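Local coordinates for protein cysteine desulfurase (Thermococcus onnurineus, PDB 5B89) that probably catalyses the pyridoxal-phosphate-dependent removal of sulfur from L-cysteine, leaving L-alanine and passing the sulfur to an acceptor, at residues 38-43 against 401-406; 319-324 against 338-343; 344-349 against 389-394. All coordinates share one frame; numbering follows the deposited sequence.

Interaction 1: residues 38-43 against 401-406; sequences IYFDNT and EEVETF. With ALA (alanine), chain H.
Phe40 and Phe406 form an offset edge-to-face pair. The rings are 5.9 Å apart between centroids, with planes at 66°, and the edge of Phe40 is turned toward the face of Phe406. The same edge meets aliphatic carbon: Phe40 CE2 lies 3.8 Å from Phe406 CB. Phe40 CZ touches Val403 CG2 more loosely, at 4.1 Å.

Phe40 CZ also packs on Glu402 CB at 3.8 Å, and Ile38 adds a second set of contacts. Its CG2 packs on Glu402 CB at 3.7 Å, and the two side chains run past each other in opposite directions. Ile38 CD1 is anti to CA (chi2 177°), which carries it out to Thr405 CG2, 3.7 Å away.

This is a helix-on-sheet contact in the small domain of a class-V aminotransferase fold, whose sheet joins C-terminal strands to strand 38-39. Helix 400-415 packs against this edge strand and the residues just after it.

The polar link is indirect. One water donates to Glu402 OE2 at 2.7 Å and accepts from Tyr39 N at 2.9 Å. Glu402 OE2 also forms a salt bridge with Arg28, and OE1 accepts from Asn398. With these partners the carboxylate is likely to stay ionised.

Interaction 2: residues 319-324 against 338-343; sequences LVKRTT and RNLKKH
The imidazole of His343 meets Val320 at an oblique angle, with ND1 4.2 Å from Val320 CG1. CG of His343 is anti to the backbone N (chi1 -156°), which starts the ring off toward the helix. NE2 makes a weak hydrogen bond to Tyr335 O, and Pro337 also touches this side chain. A second flat group is the amide of Asn339. Its OD1 accepts from Lys341 N at 3.1 Å, with the donor above the carbonyl plane. This is an Asx turn, and it sits at the start of the short 3-10 segment 340-341.

Leu340 carries most of the contact. Its CD1 lies 3.7 Å from Lys321 CA and 4.0 Å from Lys321 CB. The side chains of Leu340 and Lys321 cross at about a right angle. CD1 also comes 4.0 Å from Thr324 OG1. The other branch, CD2, is 4.1 Å from Val320 CG1.

Leu340 thus spans one turn of helix 309-329 and joins it to the loop that leads into strand 346-349. Thr324 OG1 donates to Val320 O at 2.8 Å, and Thr324 N reaches the same oxygen from the opposite face of its plane. Lys321 NZ is paired with Glu325 of its own helix. The polar ends are therefore engaged within the helix. The contact is mainly between aliphatic carbons, with Thr324 OG1 and His343 ND1 touching only carbon across it.

Interaction 3: residues 344-349 against 389-394; sequences AGVVSF and TVRASF. With ALA (alanine), chain H.
Strands 346-349 and 389-393 pair antiparallel, their axes at 158°, with Val347-Ala392 and Phe349-Val390 as hydrogen-bonded pairs. They are neighbours in the four-stranded mixed sheet of the small domain, and 346-349 is an edge strand. Val347 N gives Ala392 O a nearly straight bond of 2.8 Å. Just before strand 346-349, Gly345 centres an inverse gamma turn, and its O accepts from Phe394 N. A water bridges Gly345 O and Phe394 O.

Val347, Phe349, Val390 and Ala392 share one face. Phe349 CG stands between the backbone N and the carbonyl carbon (chi1 60°), and the ring lies over Val390. Val390 CB makes a CH-pi contact 3.8 Å from the ring centroid, and CG1 is 3.5 Å from Phe349 CZ. An alanine in place of Phe349 would probably leave Val390 CB and CG1 without the ring and open a gap beside Leu327 of helix 309-329.

The face of Val346, Ser348, Arg391 and Ser393 looks toward the alanine site. Val346 CG1 packs on Arg391 CG at 3.8 Å. Ser348 OG is bonded to Ala186 O. The Arg391 guanidinium grips the alanine carboxylate with two bonds: NH1 to O at 2.8 Å and NH2 to OXT at 3.1 Å.

From the N terminus, segment 38-43 comes first and is met by helix 400-415 near the end of the chain, so interaction 1 closes a loop over most of the chain. Interactions 2 and 3 both fall within that loop. Interaction 2 closes a short one between helix 309-329 and the loop after it. Interaction 3 opens directly afterwards and closes on strand 389-393, so these two are in series and do not cross. Interactions 1 and 3 share a sheet, and both reach the bound alanine. Helix 309-329 joins all three: Arg322 forms a salt bridge with Glu404, Leu319 and Thr323 touch Phe394, and Val320 packs on Gly345.

Interaction 1: residues 38-43 against 401-406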
loop_
_atom_site.group_PDB
_atom_site.type_symbol
_atom_site.label_atom_id
_atom_site.label_comp_id
_atom_site.label_asym_id
_atom_site.label_seq_id
_atom_site.Cartn_x
_atom_site.Cartn_y
_atom_site.Cartn_z
ATOM N N ILE B 38 -18.527 -20.934 -8.251
ATOM C CA ILE B 38 -19.539 -19.920 -8.421
ATOM C C ILE B 38 -19.098 -18.897 -7.367
ATOM O O ILE B 38 -19.252 -19.108 -6.229
ATOM C CB ILE B 38 -20.935 -20.449 -8.126
ATOM C CG1 ILE B 38 -21.334 -21.411 -9.233
ATOM C CG2 ILE B 38 -21.931 -19.311 -8.087
ATOM C CD1 ILE B 38 -22.687 -22.057 -9.020
ATOM N N TYR B 39 -18.498 -17.820 -7.824
ATOM C CA TYR B 39 -17.938 -16.806 -6.941
ATOM C C TYR B 39 -18.943 -15.665 -6.662
ATOM O O TYR B 39 -19.134 -14.809 -7.452
ATOM C CB TYR B 39 -16.627 -16.235 -7.527
ATOM C CG TYR B 39 -15.858 -15.337 -6.580
ATOM C CD1 TYR B 39 -15.043 -15.847 -5.620
ATOM C CD2 TYR B 39 -16.002 -13.991 -6.656
ATOM C CE1 TYR B 39 -14.370 -15.025 -4.762
ATOM C CE2 TYR B 39 -15.335 -13.173 -5.807
ATOM C CZ TYR B 39 -14.521 -13.695 -4.874
ATOM O OH TYR B 39 -13.865 -12.875 -4.028
ATOM N N PHE B 40 -19.508 -15.735 -5.470
ATOM C CA PHE B 40 -20.482 -14.774 -4.976
ATOM C C PHE B 40 -19.938 -13.995 -3.763
ATOM O O PHE B 40 -20.632 -13.719 -2.864
ATOM C CB PHE B 40 -21.805 -15.479 -4.593
ATOM C CG PHE B 40 -22.682 -15.915 -5.773
ATOM C CD1 PHE B 40 -22.391 -15.607 -7.058
ATOM C CD2 PHE B 40 -23.822 -16.629 -5.539
ATOM C CE1 PHE B 40 -23.202 -15.994 -8.099
ATOM C CE2 PHE B 40 -24.653 -17.016 -6.559
ATOM C CZ PHE B 40 -24.341 -16.715 -7.843
ATOM N N ASP B 41 -18.659 -13.673 -3.807
ATOM C CA ASP B 41 -18.044 -12.907 -2.707
ATOM C C ASP B 41 -17.339 -11.667 -3.234
ATOM O O ASP B 41 -16.320 -11.300 -2.767
ATOM C CB ASP B 41 -17.089 -13.743 -1.872
ATOM C CG ASP B 41 -16.788 -13.119 -0.498
ATOM O OD1 ASP B 41 -17.547 -12.281 -0.054
ATOM O OD2 ASP B 41 -15.785 -13.502 0.049
ATOM N N ASN B 42 -17.973 -11.052 -4.224
ATOM C CA ASN B 42 -17.421 -9.875 -4.912
ATOM C C ASN B 42 -17.322 -8.627 -4.006
ATOM O O ASN B 42 -16.455 -7.795 -4.294
ATOM C CB ASN B 42 -18.239 -9.590 -6.185
ATOM C CG ASN B 42 -18.005 -10.676 -7.200
ATOM O OD1 ASN B 42 -16.920 -10.753 -7.816
ATOM N ND2 ASN B 42 -18.901 -11.566 -7.293
ATOM N N THR B 43 -18.140 -8.520 -2.992
ATOM C CA THR B 43 -18.074 -7.386 -2.031
ATOM C C THR B 43 -16.740 -7.444 -1.329
ATOM O O THR B 43 -16.152 -6.346 -1.025
ATOM C CB THR B 43 -19.264 -7.407 -1.105
ATOM O OG1 THR B 43 -20.391 -7.108 -1.945
ATOM C CG2 THR B 43 -19.176 -6.351 -0.081
ATOM N N GLU B 401 -27.609 -18.556 -14.533
ATOM C CA GLU B 401 -27.356 -20.006 -14.346
ATOM C C GLU B 401 -26.787 -20.329 -12.986
ATOM O O GLU B 401 -27.170 -21.238 -12.277
ATOM C CB GLU B 401 -26.519 -20.572 -15.486
ATOM C CG GLU B 401 -27.245 -20.651 -16.824
ATOM C CD GLU B 401 -27.105 -19.387 -17.689
ATOM O OE1 GLU B 401 -27.478 -19.473 -18.909
ATOM O OE2 GLU B 401 -26.676 -18.271 -17.241
ATOM N N GLU B 402 -25.785 -19.467 -12.590
ATOM C CA GLU B 402 -25.255 -19.578 -11.295
ATOM C C GLU B 402 -26.236 -19.311 -10.136
ATOM O O GLU B 402 -26.199 -19.951 -9.146
ATOM C CB GLU B 402 -24.013 -18.621 -11.123
ATOM C CG GLU B 402 -22.779 -18.992 -11.943
ATOM C CD GLU B 402 -21.617 -17.998 -11.760
ATOM O OE1 GLU B 402 -21.892 -16.778 -11.610
ATOM O OE2 GLU B 402 -20.415 -18.391 -11.875
ATOM N N VAL B 403 -27.089 -18.279 -10.334
ATOM C CA VAL B 403 -28.062 -17.993 -9.361
ATOM C C VAL B 403 -29.038 -19.180 -9.233
ATOM O O VAL B 403 -29.376 -19.529 -8.151
ATOM C CB VAL B 403 -28.799 -16.671 -9.744
ATOM C CG1 VAL B 403 -30.056 -16.441 -8.905
ATOM C CG2 VAL B 403 -27.820 -15.461 -9.550
ATOM N N GLU B 404 -29.400 -19.781 -10.348
ATOM C CA GLU B 404 -30.295 -20.938 -10.298
ATOM C C GLU B 404 -29.640 -22.133 -9.574
ATOM O O GLU B 404 -30.262 -22.807 -8.845
ATOM C CB GLU B 404 -30.799 -21.307 -11.676
ATOM C CG GLU B 404 -31.599 -20.248 -12.421
ATOM C CD GLU B 404 -32.964 -19.983 -11.862
ATOM O OE1 GLU B 404 -33.384 -20.649 -10.978
ATOM O OE2 GLU B 404 -33.563 -19.063 -12.364
ATOM N N THR B 405 -28.345 -22.342 -9.792
ATOM C CA THR B 405 -27.645 -23.382 -9.085
ATOM C C THR B 405 -27.681 -23.104 -7.576
ATOM O O THR B 405 -27.961 -23.925 -6.821
ATOM C CB THR B 405 -26.213 -23.514 -9.600
ATOM O OG1 THR B 405 -26.271 -23.820 -10.959
ATOM C CG2 THR B 405 -25.409 -24.570 -8.851
ATOM N N PHE B 406 -27.396 -21.859 -7.197
ATOM C CA PHE B 406 -27.416 -21.415 -5.843
ATOM C C PHE B 406 -28.799 -21.636 -5.235
ATOM O O PHE B 406 -28.890 -22.118 -4.180
ATOM C CB PHE B 406 -27.007 -19.904 -5.774
ATOM C CG PHE B 406 -27.407 -19.198 -4.532
ATOM C CD1 PHE B 406 -26.625 -19.232 -3.450
ATOM C CD2 PHE B 406 -28.551 -18.456 -4.476
ATOM C CE1 PHE B 406 -26.974 -18.589 -2.297
ATOM C CE2 PHE B 406 -28.908 -17.809 -3.323
ATOM C CZ PHE B 406 -28.117 -17.885 -2.232
HETATM N N ALA H . -15.659 -4.281 2.352
HETATM C CA ALA H . -15.388 -5.796 2.224
HETATM C C ALA H . -16.304 -6.771 3.001
HETATM O O ALA H . -17.414 -6.306 3.356
HETATM C CB ALA H . -13.947 -6.260 2.521
HETATM O OXT ALA H . -16.086 -8.023 3.208
HETATM O O HOH W 1 -18.062 -17.650 -10.679
#

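Interaction 2: residues 319-324 against 338-343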
loop_
_atom_site.group_PDB
_atom_site.type_symbol
_atom_site.label_atom_id
_atom_site.label_comp_id
_atom_site.label_asym_id
_atom_site.label_seq_id
_atom_site.Cartn_x
_atom_site.Cartn_y
_atom_site.Cartn_z
ATOM N N LEU B 319 -29.390 -10.341 -11.574
ATOM C CA LEU B 319 -29.022 -11.322 -10.588
ATOM C C LEU B 319 -29.644 -11.164 -9.231
ATOM O O LEU B 319 -30.157 -12.042 -8.616
ATOM C CB LEU B 319 -27.439 -11.386 -10.476
ATOM C CG LEU B 319 -26.682 -11.581 -11.736
ATOM C CD1 LEU B 319 -25.172 -11.336 -11.483
ATOM C CD2 LEU B 319 -26.888 -13.029 -12.243
ATOM N N VAL B 320 -29.715 -9.888 -8.734
ATOM C CA VAL B 320 -30.401 -9.581 -7.479
ATOM C C VAL B 320 -31.911 -9.882 -7.541
ATOM O O VAL B 320 -32.441 -10.371 -6.571
ATOM C CB VAL B 320 -30.129 -8.078 -7.156
ATOM C CG1 VAL B 320 -30.916 -7.652 -6.004
ATOM C CG2 VAL B 320 -28.627 -7.856 -6.884
ATOM N N LYS B 321 -32.511 -9.509 -8.640
ATOM C CA LYS B 321 -33.937 -9.721 -8.833
ATOM C C LYS B 321 -34.272 -11.213 -8.743
ATOM O O LYS B 321 -35.154 -11.577 -8.013
ATOM C CB LYS B 321 -34.398 -9.119 -10.147
ATOM C CG LYS B 321 -35.917 -9.068 -10.316
ATOM C CD LYS B 321 -36.324 -8.476 -11.631
ATOM C CE LYS B 321 -37.848 -8.378 -11.630
ATOM N NZ LYS B 321 -38.551 -9.650 -11.836
ATOM N N ARG B 322 -33.521 -12.057 -9.448
ATOM C CA ARG B 322 -33.800 -13.489 -9.354
ATOM C C ARG B 322 -33.438 -14.092 -8.002
ATOM O O ARG B 322 -34.146 -14.879 -7.508
ATOM C CB ARG B 322 -33.191 -14.249 -10.519
ATOM C CG ARG B 322 -33.431 -15.748 -10.459
ATOM C CD ARG B 322 -34.919 -16.063 -10.563
ATOM N NE ARG B 322 -35.064 -17.504 -10.525
ATOM C CZ ARG B 322 -35.846 -18.163 -9.721
ATOM N NH1 ARG B 322 -36.630 -17.540 -8.914
ATOM N NH2 ARG B 322 -35.835 -19.478 -9.725
ATOM N N THR B 323 -32.321 -13.674 -7.406
ATOM C CA THR B 323 -31.956 -14.154 -6.130
ATOM C C THR B 323 -32.993 -13.887 -5.065
ATOM O O THR B 323 -33.366 -14.759 -4.320
ATOM C CB THR B 323 -30.524 -13.618 -5.626
ATOM O OG1 THR B 323 -29.576 -14.019 -6.651
ATOM C CG2 THR B 323 -30.171 -14.146 -4.359
ATOM N N THR B 324 -33.373 -12.627 -4.944
ATOM C CA THR B 324 -34.343 -12.239 -3.906
ATOM C C THR B 324 -35.748 -12.894 -4.081
ATOM O O THR B 324 -36.266 -13.338 -3.113
ATOM C CB THR B 324 -34.454 -10.658 -3.860
ATOM O OG1 THR B 324 -34.814 -10.147 -5.112
ATOM C CG2 THR B 324 -33.119 -10.056 -3.304
ATOM N N ARG B 338 -36.177 -3.248 -0.505
ATOM C CA ARG B 338 -37.081 -3.975 -1.367
ATOM C C ARG B 338 -37.232 -3.318 -2.702
ATOM O O ARG B 338 -37.525 -3.969 -3.619
ATOM C CB ARG B 338 -38.461 -4.036 -0.751
ATOM C CG ARG B 338 -38.727 -5.186 0.139
ATOM C CD ARG B 338 -37.602 -5.440 1.076
ATOM N NE ARG B 338 -37.649 -6.800 1.498
ATOM C CZ ARG B 338 -36.757 -7.431 2.247
ATOM N NH1 ARG B 338 -35.653 -6.851 2.777
ATOM N NH2 ARG B 338 -37.013 -8.678 2.463
ATOM N N ASN B 339 -37.078 -2.002 -2.784
ATOM C CA ASN B 339 -37.032 -1.330 -3.980
ATOM C C ASN B 339 -35.657 -1.656 -4.642
ATOM O O ASN B 339 -34.617 -1.070 -4.238
ATOM C CB ASN B 339 -37.125 0.207 -3.813
ATOM C CG ASN B 339 -37.024 0.918 -5.042
ATOM O OD1 ASN B 339 -36.900 0.423 -6.138
ATOM N ND2 ASN B 339 -37.061 2.266 -4.914
ATOM N N LEU B 340 -35.654 -2.522 -5.630
ATOM C CA LEU B 340 -34.388 -2.964 -6.203
ATOM C C LEU B 340 -33.710 -1.891 -6.926
ATOM O O LEU B 340 -32.520 -2.049 -7.224
ATOM C CB LEU B 340 -34.523 -4.259 -7.064
ATOM C CG LEU B 340 -35.080 -5.428 -6.219
ATOM C CD1 LEU B 340 -35.136 -6.666 -7.120
ATOM C CD2 LEU B 340 -34.376 -5.747 -4.940
ATOM N N LYS B 341 -34.329 -0.753 -7.315
ATOM C CA LYS B 341 -33.555 0.356 -7.900
ATOM C C LYS B 341 -32.565 0.969 -6.897
ATOM O O LYS B 341 -31.636 1.668 -7.378
ATOM C CB LYS B 341 -34.544 1.448 -8.388
ATOM C CG LYS B 341 -35.354 1.007 -9.627
ATOM C CD LYS B 341 -35.930 2.089 -10.430
ATOM C CE LYS B 341 -36.781 1.484 -11.554
ATOM N NZ LYS B 341 -36.061 0.720 -12.642
ATOM N N LYS B 342 -32.771 0.736 -5.616
ATOM C CA LYS B 342 -31.897 1.219 -4.553
ATOM C C LYS B 342 -31.071 0.059 -3.900
ATOM O O LYS B 342 -30.578 0.190 -2.761
ATOM C CB LYS B 342 -32.803 1.859 -3.366
ATOM C CG LYS B 342 -33.375 3.242 -3.580
ATOM C CD LYS B 342 -33.643 3.786 -2.172
ATOM C CE LYS B 342 -32.401 3.966 -1.230
ATOM N NZ LYS B 342 -32.717 4.626 0.078
ATOM N N HIS B 343 -30.970 -1.108 -4.575
ATOM C CA HIS B 343 -30.302 -2.267 -4.027
ATOM C C HIS B 343 -29.192 -2.690 -5.001
ATOM O O HIS B 343 -29.428 -3.038 -6.166
ATOM C CB HIS B 343 -31.328 -3.433 -3.913
ATOM C CG HIS B 343 -30.994 -4.455 -2.891
ATOM N ND1 HIS B 343 -29.802 -5.196 -2.824
ATOM C CD2 HIS B 343 -31.696 -4.866 -1.792
ATOM C CE1 HIS B 343 -29.825 -6.012 -1.768
ATOM N NE2 HIS B 343 -30.947 -5.787 -1.122
#

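Interaction 3: residues 344-349 against 389-394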
loop_
_atom_site.group_PDB
_atom_site.type_symbol
_atom_site.label_atom_id
_atom_site.label_comp_id
_atom_site.label_asym_id
_atom_site.label_seq_id
_atom_site.Cartn_x
_atom_site.Cartn_y
_atom_site.Cartn_z
ATOM N N ALA B 344 -27.980 -2.653 -4.497
ATOM C CA ALA B 344 -26.840 -3.005 -5.287
ATOM C C ALA B 344 -26.682 -4.506 -5.398
ATOM O O ALA B 344 -27.511 -5.208 -4.978
ATOM C CB ALA B 344 -25.608 -2.375 -4.700
ATOM N N GLY B 345 -25.599 -4.952 -6.002
ATOM C CA GLY B 345 -25.371 -6.367 -6.218
ATOM C C GLY B 345 -24.896 -7.136 -5.033
ATOM O O GLY B 345 -23.911 -7.779 -5.080
ATOM N N VAL B 346 -25.628 -7.001 -3.959
ATOM C CA VAL B 346 -25.344 -7.578 -2.683
ATOM C C VAL B 346 -26.638 -8.091 -2.069
ATOM O O VAL B 346 -27.543 -7.322 -1.954
ATOM C CB VAL B 346 -24.800 -6.510 -1.711
ATOM C CG1 VAL B 346 -24.489 -7.103 -0.360
ATOM C CG2 VAL B 346 -23.551 -5.843 -2.293
ATOM N N VAL B 347 -26.696 -9.374 -1.708
ATOM C CA VAL B 347 -27.893 -9.914 -1.012
ATOM C C VAL B 347 -27.426 -10.606 0.228
ATOM O O VAL B 347 -26.785 -11.705 0.182
ATOM C CB VAL B 347 -28.616 -10.888 -1.952
ATOM C CG1 VAL B 347 -29.835 -11.415 -1.176
ATOM C CG2 VAL B 347 -29.055 -10.213 -3.233
ATOM N N SER B 348 -27.698 -10.034 1.399
ATOM C CA SER B 348 -27.500 -10.615 2.685
ATOM C C SER B 348 -28.804 -11.280 3.084
ATOM O O SER B 348 -29.905 -10.785 2.812
ATOM C CB SER B 348 -27.176 -9.532 3.804
ATOM O OG SER B 348 -25.783 -9.251 3.823
ATOM N N PHE B 349 -28.648 -12.439 3.702
ATOM C CA PHE B 349 -29.758 -13.259 4.123
ATOM C C PHE B 349 -29.351 -14.133 5.293
ATOM O O PHE B 349 -28.226 -14.175 5.689
ATOM C CB PHE B 349 -30.272 -14.143 2.969
ATOM C CG PHE B 349 -29.258 -15.100 2.407
ATOM C CD1 PHE B 349 -28.355 -14.681 1.497
ATOM C CD2 PHE B 349 -29.271 -16.436 2.742
ATOM C CE1 PHE B 349 -27.429 -15.531 0.982
ATOM C CE2 PHE B 349 -28.350 -17.298 2.225
ATOM C CZ PHE B 349 -27.429 -16.853 1.336
ATOM N N THR B 389 -24.852 -12.198 8.936
ATOM C CA THR B 389 -25.608 -12.669 7.809
ATOM C C THR B 389 -24.749 -13.491 6.870
ATOM O O THR B 389 -23.567 -13.535 7.004
ATOM C CB THR B 389 -26.157 -11.492 6.929
ATOM O OG1 THR B 389 -25.085 -10.832 6.279
ATOM C CG2 THR B 389 -26.909 -10.471 7.718
ATOM N N VAL B 390 -25.417 -14.131 5.937
ATOM C CA VAL B 390 -24.793 -14.802 4.830
ATOM C C VAL B 390 -24.897 -13.758 3.726
ATOM O O VAL B 390 -25.874 -13.094 3.631
ATOM C CB VAL B 390 -25.502 -16.096 4.389
ATOM C CG1 VAL B 390 -24.589 -16.821 3.422
ATOM C CG2 VAL B 390 -25.748 -16.975 5.591
ATOM N N ARG B 391 -23.856 -13.616 2.926
ATOM C CA ARG B 391 -23.853 -12.558 1.890
ATOM C C ARG B 391 -23.366 -13.087 0.571
ATOM O O ARG B 391 -22.223 -13.524 0.449
ATOM C CB ARG B 391 -22.975 -11.341 2.305
ATOM C CG ARG B 391 -23.022 -10.130 1.395
ATOM C CD ARG B 391 -21.967 -9.141 1.873
ATOM N NE ARG B 391 -20.612 -9.605 1.596
ATOM C CZ ARG B 391 -19.519 -9.081 2.047
ATOM N NH1 ARG B 391 -19.586 -8.017 2.824
ATOM N NH2 ARG B 391 -18.300 -9.562 1.779
ATOM N N ALA B 392 -24.242 -12.998 -0.407
ATOM C CA ALA B 392 -23.922 -13.330 -1.780
ATOM C C ALA B 392 -23.807 -11.985 -2.505
ATOM O O ALA B 392 -24.643 -11.182 -2.387
ATOM C CB ALA B 392 -24.985 -14.180 -2.415
ATOM N N SER B 393 -22.739 -11.762 -3.227
ATOM C CA SER B 393 -22.506 -10.512 -3.901
ATOM C C SER B 393 -21.921 -10.795 -5.265
ATOM O O SER B 393 -21.175 -11.712 -5.459
ATOM C CB SER B 393 -21.603 -9.612 -3.086
ATOM O OG SER B 393 -20.459 -10.268 -2.783
ATOM N N PHE B 394 -22.306 -9.952 -6.189
ATOM C CA PHE B 394 -22.057 -10.140 -7.586
ATOM C C PHE B 394 -21.226 -9.144 -8.365
ATOM O O PHE B 394 -20.998 -8.070 -7.929
ATOM C CB PHE B 394 -23.438 -10.141 -8.275
ATOM C CG PHE B 394 -24.476 -11.041 -7.639
ATOM C CD1 PHE B 394 -24.322 -12.396 -7.591
ATOM C CD2 PHE B 394 -25.657 -10.499 -7.155
ATOM C CE1 PHE B 394 -25.293 -13.195 -7.023
ATOM C CE2 PHE B 394 -26.617 -11.287 -6.585
ATOM C CZ PHE B 394 -26.437 -12.637 -6.524
HETATM N N ALA H . -15.659 -4.281 2.352
HETATM C CA ALA H . -15.388 -5.796 2.224
HETATM C C ALA H . -16.304 -6.771 3.001
HETATM O O ALA H . -17.414 -6.306 3.356
HETATM C CB ALA H . -13.947 -6.260 2.521
HETATM O OXT ALA H . -16.086 -8.023 3.208
HETATM O O HOH W 2 -21.211 -6.496 -5.618
#